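Local coordinates for copper chaperone CopZ (PDB 6FF2), which sequesters copper(I) inside the cell, carries it through the cytoplasm and delivers it to the copper-exporting P-type ATPase CopA, at residues 14-19 with 63-68. Numbering follows the deposited sequence.
Sequences GHCKSA and QGYDVV. With CU1 (copper (I) ion), chain F; CU1 (copper (I) ion), chain D; CU1 (copper (I) ion), chain C.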
# COMPACT_ATOMS: atom_id res chain seq x y z
N GLY A 14 2.16 0.47 5.74
CA GLY A 14 1.77 -0.90 6.04
C GLY A 14 1.37 -1.77 4.87
O GLY A 14 1.59 -2.97 4.90
N HIS A 15 0.82 -1.19 3.78
CA HIS A 15 0.53 -1.95 2.57
C HIS A 15 1.82 -2.45 1.88
O HIS A 15 1.84 -3.59 1.38
CB HIS A 15 -0.21 -1.10 1.55
CG HIS A 15 -1.59 -0.72 1.94
ND1 HIS A 15 -1.99 0.59 2.07
CD2 HIS A 15 -2.70 -1.49 2.18
CE1 HIS A 15 -3.27 0.62 2.40
NE2 HIS A 15 -3.73 -0.62 2.44
N CYS A 16 2.85 -1.61 1.89
CA CYS A 16 4.15 -1.94 1.30
C CYS A 16 4.77 -3.10 2.11
O CYS A 16 5.23 -4.12 1.55
CB CYS A 16 5.13 -0.77 1.31
SG CYS A 16 4.63 0.59 0.23
N LYS A 17 4.72 -2.96 3.41
CA LYS A 17 5.19 -4.02 4.33
C LYS A 17 4.50 -5.33 4.03
O LYS A 17 5.14 -6.40 3.91
CB LYS A 17 5.04 -3.59 5.76
CG LYS A 17 5.15 -4.68 6.82
CD LYS A 17 5.27 -3.99 8.16
CE LYS A 17 5.18 -4.95 9.33
NZ LYS A 17 6.43 -5.71 9.51
N SER A 18 3.19 -5.33 3.93
CA SER A 18 2.46 -6.53 3.72
C SER A 18 2.84 -7.18 2.39
O SER A 18 3.01 -8.41 2.30
CB SER A 18 0.98 -6.22 3.78
OG SER A 18 0.29 -7.38 3.54
N ALA A 19 2.97 -6.36 1.36
CA ALA A 19 3.27 -6.87 0.04
C ALA A 19 4.67 -7.52 -0.02
O ALA A 19 4.84 -8.53 -0.72
CB ALA A 19 3.18 -5.75 -1.00
N GLN A 63 7.77 -6.43 -6.87
CA GLN A 63 6.72 -5.65 -6.20
C GLN A 63 6.89 -4.15 -6.36
O GLN A 63 6.05 -3.39 -5.85
CB GLN A 63 6.66 -5.98 -4.70
CG GLN A 63 6.28 -7.41 -4.39
CD GLN A 63 4.86 -7.73 -4.83
OE1 GLN A 63 3.92 -6.98 -4.52
NE2 GLN A 63 4.70 -8.77 -5.57
N GLY A 64 7.94 -3.72 -7.07
CA GLY A 64 8.16 -2.32 -7.37
C GLY A 64 9.14 -1.54 -6.52
O GLY A 64 9.30 -0.36 -6.72
N TYR A 65 9.84 -2.19 -5.62
CA TYR A 65 10.79 -1.52 -4.69
C TYR A 65 12.22 -1.69 -5.20
O TYR A 65 12.46 -2.48 -6.05
CB TYR A 65 10.61 -2.13 -3.26
CG TYR A 65 9.19 -2.03 -2.80
CD1 TYR A 65 8.66 -0.82 -2.42
CD2 TYR A 65 8.34 -3.09 -2.86
CE1 TYR A 65 7.32 -0.70 -2.10
CE2 TYR A 65 7.01 -3.00 -2.55
CZ TYR A 65 6.51 -1.80 -2.18
OH TYR A 65 5.17 -1.78 -1.92
N ASP A 66 13.15 -0.93 -4.65
CA ASP A 66 14.56 -0.99 -5.02
C ASP A 66 15.35 -1.66 -3.88
O ASP A 66 15.27 -1.21 -2.72
CB ASP A 66 15.13 0.40 -5.23
CG ASP A 66 14.56 1.10 -6.44
OD1 ASP A 66 14.14 0.48 -7.43
OD2 ASP A 66 14.59 2.33 -6.39
N VAL A 67 16.13 -2.66 -4.20
CA VAL A 67 16.98 -3.25 -3.19
C VAL A 67 18.37 -2.61 -3.33
O VAL A 67 18.93 -2.61 -4.41
CB VAL A 67 17.07 -4.76 -3.38
CG1 VAL A 67 18.11 -5.35 -2.42
CG2 VAL A 67 15.72 -5.40 -3.24
N VAL A 68 18.93 -2.08 -2.24
CA VAL A 68 20.22 -1.40 -2.27
C VAL A 68 21.32 -2.43 -2.40
O VAL A 68 21.32 -3.44 -1.69
CB VAL A 68 20.50 -0.66 -0.97
CG1 VAL A 68 21.96 -0.19 -0.91
CG2 VAL A 68 19.48 0.46 -0.80
OXT VAL A 68 22.24 -2.18 -3.20
CU CU1 F . 2.75 0.47 -1.33
CU CU1 D . -0.83 2.23 2.27
CU CU1 C . 2.89 1.75 0.95
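Y65 reaches toward the first turn of helix 14-25 and brings the phenol end of its side chain up to C16. From its CB, where chi1 of -55° sets CG anti to the carbonyl carbon, the side chain packs against V8 of strand 3-9, M11, I60 of helix 53-62 and V20 of helix 14-25. Contact with C16 begins at CE1, which stands 3.8 Å from C16 SG, and CZ lies 3.9 Å from C16 CB. At the tip, Y65 OH is 3.2 Å from C16 SG. The sulfur thus sits obliquely beside the ring, 4.9 Å from the centroid of Y65, in a sulfur-aromatic contact. Tyrosine suits this place because its ring packs among apolar side chains while its hydroxyl comes to the edge of the copper cluster, near C16 SG, without being a ligand.

C16 is the second cysteine of the CxxC copper motif, carried at the start of the first helix of this ferredoxin-like heavy-metal-associated domain; Y65 comes from the loop leading into the last strand. A soft sulfur ligand suits copper(I), and here C16 SG bridges two ions, at 2.2 Å from the copper(I) ion of chain C and 2.4 Å from that of chain F. C13 shares the cluster, as do C13 and H15 of the second subunit. H15 turns outward from Y65 and binds the copper(I) ion of chain D through ND1 at 2.0 Å.

One turn along the helix, the small methyl of A19 lets Q63 come close, with A19 CB 3.8 Å from Q63 OE1. G64 follows with positive phi (99°), closing helix 53-62 in a Schellman motif that glycine accommodates readily and that releases the chain into the loop carrying Y65.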